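Putative glucarate dehydratase (Pseudomonas fluorescens, PDB 4IT1) probably catalyses the magnesium-dependent dehydration of D-glucarate to 5-dehydro-4-deoxy-D-glucarate, as a member of the mandelate racemase/muconate lactonizing enzyme family. Local coordinates at residues A[116-119]-A[123-126]; A[69-74]-A[129-134]; A[77-82]-A[107-112]. All coordinates share one frame; numbering follows the deposited sequence.

Contact 1: residues A[116-119]-A[123-126]; sequences GAEL and SHAS
E118 and S123 bring their backbones together in a tight loop, their CA atoms 5.1 Å apart, with E118 at the centre of an inverse gamma turn. The E118 side chain runs alongside residues 123-125. Its CG lies 3.6 Å from the carbonyl O of S123. The chain is extended beyond CG (chi2 171°), which carries the carboxylate past S123 to H124 and A125. There OE2 accepts a weak hydrogen bond from the backbone N of A125 at 3.1 Å. The bond is clearly bent, with an N-H...O angle of 126°. OE2 also takes a hydrogen bond from S113. The second oxygen, OE1, rests 3.5 Å from CA of H124. S123 turns its hydroxyl toward the E118 backbone, with OG 3.1 Å from C of E118 and 3.5 Å from its CB. That hydroxyl is hydrogen-bonded to the carbonyl O of A120, within the same loop. One carboxylate oxygen thus ties two points of the loop, S113 and A125, to E118. The link to A125 is weak, so S113 is probably the firmer anchor. If H124 were protonated, attraction between its ring and the E118 carboxylate would probably be weakly favourable; OE1 and ND1 are not in contact.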
ATOM      1  N   GLY A 116     -19.155  11.878 -22.252  1.00 48.22           N
ATOM      2  CA  GLY A 116     -18.998  13.323 -22.362  1.00 46.47           C
ATOM      3  C   GLY A 116     -19.488  14.054 -21.129  1.00 46.79           C
ATOM      4  O   GLY A 116     -19.017  15.149 -20.830  1.00 46.92           O
ATOM      5  N   ALA A 117     -20.423  13.437 -20.407  1.00 48.26           N
ATOM      6  CA  ALA A 117     -21.059  14.060 -19.237  1.00 54.90           C
ATOM      7  C   ALA A 117     -20.453  13.649 -17.883  1.00 57.09           C
ATOM      8  O   ALA A 117     -20.989  13.992 -16.820  1.00 55.47           O
ATOM      9  CB  ALA A 117     -22.550  13.771 -19.251  1.00 51.02           C
ATOM     10  N   GLU A 118     -19.350  12.908 -17.925  1.00 46.73           N
ATOM     11  CA  GLU A 118     -18.663  12.489 -16.712  1.00 45.09           C
ATOM     12  C   GLU A 118     -17.660  13.565 -16.285  1.00 46.65           C
ATOM     13  O   GLU A 118     -16.463  13.460 -16.559  1.00 41.50           O
ATOM     14  CB  GLU A 118     -17.974  11.151 -16.937  1.00 43.12           C
ATOM     15  CG  GLU A 118     -18.924   9.991 -17.197  1.00 42.83           C
ATOM     16  CD  GLU A 118     -18.205   8.716 -17.623  1.00 44.92           C
ATOM     17  OE1 GLU A 118     -17.012   8.791 -18.006  1.00 45.94           O
ATOM     18  OE2 GLU A 118     -18.837   7.636 -17.584  1.00 45.63           O
ATOM     19  N   LEU A 119     -18.164  14.594 -15.602  1.00 43.09           N
ATOM     20  CA  LEU A 119     -17.398  15.812 -15.351  1.00 50.25           C
ATOM     21  C   LEU A 119     -17.051  16.049 -13.879  1.00 56.26           C
ATOM     22  O   LEU A 119     -16.142  16.827 -13.567  1.00 52.20           O
ATOM     23  CB  LEU A 119     -18.154  17.020 -15.911  1.00 50.49           C
ATOM     24  CG  LEU A 119     -18.392  16.996 -17.427  1.00 54.68           C
ATOM     25  CD1 LEU A 119     -19.534  17.920 -17.813  1.00 54.16           C
ATOM     26  CD2 LEU A 119     -17.118  17.363 -18.178  1.00 50.17           C
ATOM     27  N   SER A 123     -17.106  10.419 -11.294  1.00 47.81           N
ATOM     28  CA  SER A 123     -18.208  10.083 -12.206  1.00 52.18           C
ATOM     29  C   SER A 123     -17.872   9.085 -13.331  1.00 57.66           C
ATOM     30  O   SER A 123     -18.784   8.540 -13.957  1.00 59.02           O
ATOM     31  CB  SER A 123     -18.801  11.354 -12.811  1.00 42.71           C
ATOM     32  OG  SER A 123     -17.826  12.053 -13.566  1.00 48.68           O
ATOM     33  N   HIS A 124     -16.587   8.847 -13.584  1.00 52.60           N
ATOM     34  CA  HIS A 124     -16.162   8.017 -14.724  1.00 55.51           C
ATOM     35  C   HIS A 124     -16.619   6.574 -14.553  1.00 55.89           C
ATOM     36  O   HIS A 124     -16.605   6.047 -13.443  1.00 64.78           O
ATOM     37  CB  HIS A 124     -14.641   8.072 -14.906  1.00 56.53           C
ATOM     38  CG  HIS A 124     -14.050   9.423 -14.645  1.00 64.69           C
ATOM     39  ND1 HIS A 124     -13.873  10.364 -15.635  1.00 70.87           N
ATOM     40  CD2 HIS A 124     -13.611   9.998 -13.500  1.00 66.06           C
ATOM     41  CE1 HIS A 124     -13.343  11.456 -15.116  1.00 74.56           C
ATOM     42  NE2 HIS A 124     -13.172  11.260 -13.821  1.00 80.88           N
ATOM     43  N   ALA A 125     -17.023   5.940 -15.651  1.00 48.77           N
ATOM     44  CA  ALA A 125     -17.518   4.555 -15.612  1.00 45.88           C
ATOM     45  C   ALA A 125     -16.498   3.579 -15.055  1.00 46.15           C
ATOM     46  O   ALA A 125     -16.859   2.612 -14.390  1.00 42.89           O
ATOM     47  CB  ALA A 125     -17.962   4.098 -17.000  1.00 42.08           C
ATOM     48  N   SER A 126     -15.224   3.815 -15.360  1.00 44.88           N
ATOM     49  CA  SER A 126     -14.137   2.991 -14.840  1.00 46.48           C
ATOM     50  C   SER A 126     -14.054   3.002 -13.300  1.00 45.96           C
ATOM     51  O   SER A 126     -13.503   2.072 -12.701  1.00 48.23           O
ATOM     52  CB  SER A 126     -12.809   3.459 -15.430  1.00 44.72           C
ATOM     53  OG  SER A 126     -12.636   4.846 -15.185  1.00 52.58           O
TER

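Contact 2: residues A[69-74]-A[129-134]; sequences ESYGDA and VSNAYS
In both Y71 and N131, CG is anti to the carbonyl carbon (chi1 -61° and -62°), which sends the ring and the amide toward each other. The two side chains then cross at about a right angle. ND2 of N131 comes obliquely to the CD2-CE2 bond of the tyrosine ring, 3.7 Å from CE2 and 3.8 Å from CD2. The amide carbon CG of N131 follows at 3.9 Å from CE2 of Y71. The amide and ring planes are 47° apart, so the groups are neither stacked flat nor perpendicular. The touch is one of van der Waals packing. The polar need of ND2 is met by a hydrogen bond to the carbonyl O of G122, which helps set how the amide is turned.

The S70 hydroxyl reaches the helix through water. OG donates to water 2 at 2.7 Å, and that water donates to the carbonyl O of N131 at 2.9 Å. A second water donates to OG of S134 at 2.7 Å and, weakly, to the carbonyl O of E69. The waters bridge residues 69-70 to helix 128-148. Replacing Y71 by an alanine would take the ring from beside the amide, and would probably open a gap between N131 and helix 316-319, leaving the amide held mainly by G122.

Y71 also packs on H317 and Y318 of helix 316-319, and its side chain lies about 7 Å from that of H342, a predicted proton acceptor. The contact joins strand 65-70 and the residues after it to helix 128-148. Helix 74-87 lies against S70, Y71 and A132, while helix 95-107 packs against A132 and Y133.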
ATOM      1  N   GLU A  69     -20.147   7.215   3.901  1.00 56.23           N
ATOM      2  CA  GLU A  69     -20.713   8.305   3.109  1.00 54.25           C
ATOM      3  C   GLU A  69     -20.151   8.203   1.688  1.00 71.38           C
ATOM      4  O   GLU A  69     -18.951   7.977   1.508  1.00 68.34           O
ATOM      5  CB  GLU A  69     -20.361   9.657   3.726  1.00 51.72           C
ATOM      6  CG  GLU A  69     -21.128  10.835   3.161  1.00 48.48           C
ATOM      7  CD  GLU A  69     -20.607  12.178   3.644  1.00 61.97           C
ATOM      8  OE1 GLU A  69     -20.132  12.278   4.798  1.00 77.55           O
ATOM      9  OE2 GLU A  69     -20.686  13.151   2.865  1.00 56.00           O
ATOM     10  N   SER A  70     -21.014   8.356   0.683  1.00 73.35           N
ATOM     11  CA  SER A  70     -20.582   8.236  -0.714  1.00 66.45           C
ATOM     12  C   SER A  70     -21.381   9.101  -1.692  1.00 59.44           C
ATOM     13  O   SER A  70     -22.009  10.083  -1.295  1.00 47.65           O
ATOM     14  CB  SER A  70     -20.599   6.775  -1.162  1.00 61.99           C
ATOM     15  OG  SER A  70     -19.824   6.620  -2.334  1.00 59.74           O
ATOM     16  N   TYR A  71     -21.326   8.739  -2.973  1.00 49.67           N
ATOM     17  CA  TYR A  71     -21.981   9.506  -4.034  1.00 54.73           C
ATOM     18  C   TYR A  71     -23.482   9.220  -4.091  1.00 50.01           C
ATOM     19  O   TYR A  71     -23.913   8.076  -3.892  1.00 49.68           O
ATOM     20  CB  TYR A  71     -21.301   9.244  -5.386  1.00 51.10           C
ATOM     21  CG  TYR A  71     -19.842   9.654  -5.404  1.00 43.51           C
ATOM     22  CD1 TYR A  71     -19.469  10.999  -5.329  1.00 48.36           C
ATOM     23  CD2 TYR A  71     -18.838   8.698  -5.489  1.00 42.26           C
ATOM     24  CE1 TYR A  71     -18.130  11.376  -5.342  1.00 46.90           C
ATOM     25  CE2 TYR A  71     -17.499   9.060  -5.495  1.00 44.61           C
ATOM     26  CZ  TYR A  71     -17.152  10.398  -5.429  1.00 45.71           C
ATOM     27  OH  TYR A  71     -15.820  10.744  -5.439  1.00 54.73           O
ATOM     28  N   GLY A  72     -24.265  10.265  -4.351  1.00 54.55           N
ATOM     29  CA  GLY A  72     -25.726  10.181  -4.258  1.00 67.01           C
ATOM     30  C   GLY A  72     -26.505  10.235  -5.561  1.00 73.34           C
ATOM     31  O   GLY A  72     -27.739  10.320  -5.548  1.00 83.61           O
ATOM     32  N   ASP A  73     -25.792  10.192  -6.684  1.00 64.90           N
ATOM     33  CA  ASP A  73     -26.423  10.146  -8.005  1.00 68.46           C
ATOM     34  C   ASP A  73     -27.086   8.789  -8.205  1.00 55.22           C
ATOM     35  O   ASP A  73     -26.651   7.784  -7.634  1.00 51.33           O
ATOM     36  CB  ASP A  73     -25.389  10.386  -9.106  1.00 65.91           C
ATOM     37  CG  ASP A  73     -24.270   9.380  -9.062  1.00 64.57           C
ATOM     38  OD1 ASP A  73     -24.433   8.274  -9.621  1.00 64.55           O
ATOM     39  OD2 ASP A  73     -23.236   9.691  -8.439  1.00 72.81           O
ATOM     40  N   ALA A  74     -28.124   8.770  -9.035  1.00 61.02           N
ATOM     41  CA  ALA A  74     -28.912   7.559  -9.258  1.00 58.43           C
ATOM     42  C   ALA A  74     -28.090   6.294  -9.570  1.00 51.10           C
ATOM     43  O   ALA A  74     -28.296   5.274  -8.917  1.00 65.25           O
ATOM     44  CB  ALA A  74     -29.996   7.803 -10.305  1.00 57.98           C
ATOM     45  N   VAL A 129     -16.215   0.028  -9.717  1.00 51.78           N
ATOM     46  CA  VAL A 129     -15.707  -0.867  -8.687  1.00 56.64           C
ATOM     47  C   VAL A 129     -15.109  -0.072  -7.509  1.00 59.96           C
ATOM     48  O   VAL A 129     -15.427  -0.349  -6.352  1.00 59.75           O
ATOM     49  CB  VAL A 129     -14.701  -1.878  -9.280  1.00 54.93           C
ATOM     50  CG1 VAL A 129     -13.991  -2.666  -8.188  1.00 47.42           C
ATOM     51  CG2 VAL A 129     -15.414  -2.828 -10.236  1.00 52.73           C
ATOM     52  N   SER A 130     -14.294   0.938  -7.815  1.00 55.06           N
ATOM     53  CA  SER A 130     -13.596   1.722  -6.792  1.00 61.15           C
ATOM     54  C   SER A 130     -14.499   2.559  -5.892  1.00 55.92           C
ATOM     55  O   SER A 130     -14.296   2.583  -4.681  1.00 53.12           O
ATOM     56  CB  SER A 130     -12.516   2.598  -7.422  1.00 53.93           C
ATOM     57  OG  SER A 130     -11.442   1.783  -7.835  1.00 62.32           O
ATOM     58  N   ASN A 131     -15.467   3.257  -6.485  1.00 50.76           N
ATOM     59  CA  ASN A 131     -16.437   4.047  -5.730  1.00 48.51           C
ATOM     60  C   ASN A 131     -17.276   3.195  -4.783  1.00 57.73           C
ATOM     61  O   ASN A 131     -17.493   3.568  -3.626  1.00 50.31           O
ATOM     62  CB  ASN A 131     -17.358   4.820  -6.668  1.00 52.38           C
ATOM     63  CG  ASN A 131     -16.614   5.816  -7.521  1.00 55.10           C
ATOM     64  OD1 ASN A 131     -15.387   5.896  -7.474  1.00 52.84           O
ATOM     65  ND2 ASN A 131     -17.354   6.589  -8.304  1.00 56.41           N
ATOM     66  N   ALA A 132     -17.737   2.050  -5.280  1.00 52.00           N
ATOM     67  CA  ALA A 132     -18.572   1.150  -4.491  1.00 55.54           C
ATOM     68  C   ALA A 132     -17.782   0.426  -3.396  1.00 55.04           C
ATOM     69  O   ALA A 132     -18.292   0.222  -2.291  1.00 57.30           O
ATOM     70  CB  ALA A 132     -19.282   0.150  -5.393  1.00 53.24           C
ATOM     71  N   TYR A 133     -16.548   0.031  -3.704  1.00 54.79           N
ATOM     72  CA  TYR A 133     -15.682  -0.584  -2.700  1.00 54.49           C
ATOM     73  C   TYR A 133     -15.398   0.424  -1.588  1.00 56.86           C
ATOM     74  O   TYR A 133     -15.634   0.138  -0.416  1.00 62.27           O
ATOM     75  CB  TYR A 133     -14.386  -1.124  -3.316  1.00 54.94           C
ATOM     76  CG  TYR A 133     -13.474  -1.806  -2.312  1.00 62.67           C
ATOM     77  CD1 TYR A 133     -13.769  -3.079  -1.819  1.00 59.58           C
ATOM     78  CD2 TYR A 133     -12.319  -1.170  -1.846  1.00 61.08           C
ATOM     79  CE1 TYR A 133     -12.940  -3.699  -0.895  1.00 64.55           C
ATOM     80  CE2 TYR A 133     -11.483  -1.779  -0.923  1.00 54.09           C
ATOM     81  CZ  TYR A 133     -11.796  -3.042  -0.450  1.00 64.23           C
ATOM     82  OH  TYR A 133     -10.965  -3.651   0.468  1.00 54.86           O
ATOM     83  N   SER A 134     -14.942   1.614  -1.968  1.00 52.32           N
ATOM     84  CA  SER A 134     -14.640   2.675  -1.010  1.00 52.80           C
ATOM     85  C   SER A 134     -15.812   3.006  -0.082  1.00 63.60           C
ATOM     86  O   SER A 134     -15.607   3.275   1.104  1.00 73.04           O
ATOM     87  CB  SER A 134     -14.198   3.939  -1.737  1.00 46.47           C
ATOM     88  OG  SER A 134     -14.161   5.054  -0.858  1.00 43.59           O
TER
HETATM   89  O   HOH W   1     -16.097   6.424   0.397  1.00 53.57           O
HETATM   90  O   HOH W   2     -17.178   6.142  -2.401  1.00 62.02           O

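Contact 3: residues A[77-82]-A[107-112]; sequences LAIQQQ and AAHKPA
I79 places its terminal methyl over one face of the H109 imidazole, while Q82 comes to the edge of the same ring. CD1 of I79 is 4.1 Å from the ring centroid and 15° off the ring normal. This is a CH-pi contact, displaced a little toward the rim, with CG of H109 the nearest ring atom at 3.9 Å. The CB of I79 does not point directly at the loop. Its chi2 of -69° swings CD1 toward the imidazole.

Q82 arrives differently. Its OE1 lies close to the ring plane, 3.9 Å from CD2 of H109, so the amide oxygen meets a carbon edge. The amide plane is turned 65° from the ring. Nothing here makes a hydrogen bond across the contact, and the touch at the edge is loose.

The imidazole is tied on its own side of the contact. ND1 of H109 donates a bent hydrogen bond to the carbonyl O of K110 at 2.9 Å. K110 O lies out of the ring plane, so the bond is not an ideal in-plane one. It is likely to limit the rotation of the ring.

This is surface packing of a loop on a helix, away from the annotated sites. It joins helix 74-87 to the loop that follows helix 95-107, within the N-terminal capping domain characteristic of the mandelate racemase/muconate lactonizing enzyme family.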
ATOM      1  N   LEU A  77     -26.121   4.971  -6.355  1.00 64.14           N
ATOM      2  CA  LEU A  77     -27.118   4.351  -5.474  1.00 65.09           C
ATOM      3  C   LEU A  77     -27.462   2.936  -5.914  1.00 60.74           C
ATOM      4  O   LEU A  77     -27.401   1.996  -5.120  1.00 66.02           O
ATOM      5  CB  LEU A  77     -28.398   5.192  -5.437  1.00 65.17           C
ATOM      6  CG  LEU A  77     -28.343   6.542  -4.726  1.00 69.63           C
ATOM      7  CD1 LEU A  77     -29.480   7.434  -5.189  1.00 67.89           C
ATOM      8  CD2 LEU A  77     -28.381   6.352  -3.218  1.00 72.90           C
ATOM      9  N   ALA A  78     -27.816   2.802  -7.190  1.00 63.90           N
ATOM     10  CA  ALA A  78     -28.202   1.526  -7.786  1.00 68.29           C
ATOM     11  C   ALA A  78     -27.149   0.455  -7.542  1.00 66.80           C
ATOM     12  O   ALA A  78     -27.480  -0.695  -7.254  1.00 65.36           O
ATOM     13  CB  ALA A  78     -28.450   1.701  -9.277  1.00 73.15           C
ATOM     14  N   ILE A  79     -25.883   0.851  -7.654  1.00 74.21           N
ATOM     15  CA  ILE A  79     -24.756  -0.042  -7.398  1.00 66.15           C
ATOM     16  C   ILE A  79     -24.643  -0.368  -5.903  1.00 55.18           C
ATOM     17  O   ILE A  79     -24.542  -1.535  -5.525  1.00 46.14           O
ATOM     18  CB  ILE A  79     -23.436   0.545  -7.960  1.00 73.61           C
ATOM     19  CG1 ILE A  79     -23.442   0.527  -9.502  1.00 72.75           C
ATOM     20  CG2 ILE A  79     -22.222  -0.191  -7.404  1.00 70.77           C
ATOM     21  CD1 ILE A  79     -23.366  -0.853 -10.139  1.00 67.79           C
ATOM     22  N   GLN A  80     -24.677   0.665  -5.065  1.00 55.26           N
ATOM     23  CA  GLN A  80     -24.647   0.496  -3.609  1.00 57.47           C
ATOM     24  C   GLN A  80     -25.761  -0.458  -3.152  1.00 63.84           C
ATOM     25  O   GLN A  80     -25.503  -1.407  -2.406  1.00 63.96           O
ATOM     26  CB  GLN A  80     -24.761   1.859  -2.900  1.00 53.00           C
ATOM     27  CG  GLN A  80     -23.584   2.805  -3.139  1.00 50.96           C
ATOM     28  CD  GLN A  80     -23.866   4.223  -2.672  1.00 66.67           C
ATOM     29  OE1 GLN A  80     -24.470   4.429  -1.618  1.00 84.87           O
ATOM     30  NE2 GLN A  80     -23.430   5.213  -3.452  1.00 56.24           N
ATOM     31  N   GLN A  81     -26.983  -0.215  -3.629  1.00 68.35           N
ATOM     32  CA  GLN A  81     -28.140  -1.063  -3.317  1.00 70.90           C
ATOM     33  C   GLN A  81     -27.917  -2.526  -3.710  1.00 62.68           C
ATOM     34  O   GLN A  81     -28.132  -3.430  -2.906  1.00 66.61           O
ATOM     35  CB  GLN A  81     -29.406  -0.524  -3.989  1.00 80.47           C
ATOM     36  CG  GLN A  81     -30.022   0.693  -3.316  1.00 95.50           C
ATOM     37  CD  GLN A  81     -31.516   0.822  -3.584  1.00117.41           C
ATOM     38  OE1 GLN A  81     -32.042   0.271  -4.555  1.00122.14           O
ATOM     39  NE2 GLN A  81     -32.208   1.553  -2.715  1.00115.14           N
ATOM     40  N   GLN A  82     -27.477  -2.743  -4.948  1.00 66.52           N
ATOM     41  CA  GLN A  82     -27.143  -4.082  -5.455  1.00 73.77           C
ATOM     42  C   GLN A  82     -26.177  -4.837  -4.540  1.00 76.49           C
ATOM     43  O   GLN A  82     -26.385  -6.017  -4.243  1.00 75.17           O
ATOM     44  CB  GLN A  82     -26.537  -3.975  -6.859  1.00 75.89           C
ATOM     45  CG  GLN A  82     -27.530  -3.697  -7.979  1.00 88.10           C
ATOM     46  CD  GLN A  82     -27.792  -4.906  -8.856  1.00 97.91           C
ATOM     47  OE1 GLN A  82     -27.717  -4.820 -10.083  1.00104.40           O
ATOM     48  NE2 GLN A  82     -28.098  -6.042  -8.233  1.00 97.62           N
ATOM     49  N   ALA A 107     -19.647  -6.110 -12.912  1.00 58.50           N
ATOM     50  CA  ALA A 107     -19.584  -6.901 -14.140  1.00 68.08           C
ATOM     51  C   ALA A 107     -20.977  -7.227 -14.696  1.00 73.76           C
ATOM     52  O   ALA A 107     -21.147  -7.381 -15.907  1.00 69.04           O
ATOM     53  CB  ALA A 107     -18.789  -8.176 -13.909  1.00 65.03           C
ATOM     54  N   ALA A 108     -21.963  -7.317 -13.802  1.00 75.49           N
ATOM     55  CA  ALA A 108     -23.351  -7.595 -14.172  1.00 78.79           C
ATOM     56  C   ALA A 108     -24.164  -6.301 -14.293  1.00 89.82           C
ATOM     57  O   ALA A 108     -25.336  -6.251 -13.907  1.00 88.61           O
ATOM     58  CB  ALA A 108     -23.982  -8.535 -13.155  1.00 73.92           C
ATOM     59  N   HIS A 109     -23.535  -5.261 -14.836  1.00100.21           N
ATOM     60  CA  HIS A 109     -24.171  -3.953 -14.964  1.00107.38           C
ATOM     61  C   HIS A 109     -23.632  -3.156 -16.154  1.00117.17           C
ATOM     62  O   HIS A 109     -22.419  -2.996 -16.309  1.00109.50           O
ATOM     63  CB  HIS A 109     -23.992  -3.153 -13.674  1.00106.82           C
ATOM     64  CG  HIS A 109     -25.114  -2.204 -13.394  1.00125.39           C
ATOM     65  ND1 HIS A 109     -25.150  -0.922 -13.898  1.00131.47           N
ATOM     66  CD2 HIS A 109     -26.244  -2.355 -12.665  1.00128.77           C
ATOM     67  CE1 HIS A 109     -26.254  -0.322 -13.489  1.00137.88           C
ATOM     68  NE2 HIS A 109     -26.935  -1.170 -12.739  1.00138.92           N
ATOM     69  N   LYS A 110     -24.547  -2.666 -16.989  1.00129.08           N
ATOM     70  CA  LYS A 110     -24.201  -1.793 -18.111  1.00125.96           C
ATOM     71  C   LYS A 110     -23.799  -0.414 -17.588  1.00124.41           C
ATOM     72  O   LYS A 110     -24.320   0.024 -16.555  1.00113.58           O
ATOM     73  CB  LYS A 110     -25.385  -1.668 -19.075  1.00114.04           C
ATOM     74  N   PRO A 111     -22.865   0.270 -18.288  1.00125.26           N
ATOM     75  CA  PRO A 111     -22.435   1.609 -17.869  1.00118.71           C
ATOM     76  C   PRO A 111     -23.614   2.519 -17.519  1.00115.14           C
ATOM     77  O   PRO A 111     -23.713   2.979 -16.378  1.00105.62           O
ATOM     78  CB  PRO A 111     -21.688   2.136 -19.099  1.00115.38           C
ATOM     79  CG  PRO A 111     -21.132   0.912 -19.740  1.00114.47           C
ATOM     80  CD  PRO A 111     -22.121  -0.195 -19.477  1.00121.19           C
ATOM     81  N   ALA A 112     -24.506   2.740 -18.486  1.00104.05           N
ATOM     82  CA  ALA A 112     -25.647   3.647 -18.333  1.00 99.63           C
ATOM     83  C   ALA A 112     -25.208   5.073 -17.969  1.00 98.99           C
ATOM     84  O   ALA A 112     -25.746   5.699 -17.046  1.00 92.82           O
ATOM     85  CB  ALA A 112     -26.658   3.094 -17.328  1.00112.79           C
TER

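How the contacts relate
All three contacts belong to the N-terminal domain. Contacts 2 and 3 are closest, with centres about 10 Å apart, and they touch directly. NE2 of Q80 lies 2.9 Å from the carbonyl O of Y71, a probable hydrogen bond, and the A132 methyl packs on I79. Contact 1 is about 13 Å from contact 2 and 14 Å from contact 3, centre to centre. Along the chain contact 3 precedes contact 1; both lie between the segments of contact 2. Together they join strand 65-70, helices 74-87 and 128-148 and loop 108-127. This loop packs on helix 74-87 at H109 and passes nearer the magnesium site at H124, whose side chain is about 10 Å from the bound magnesium.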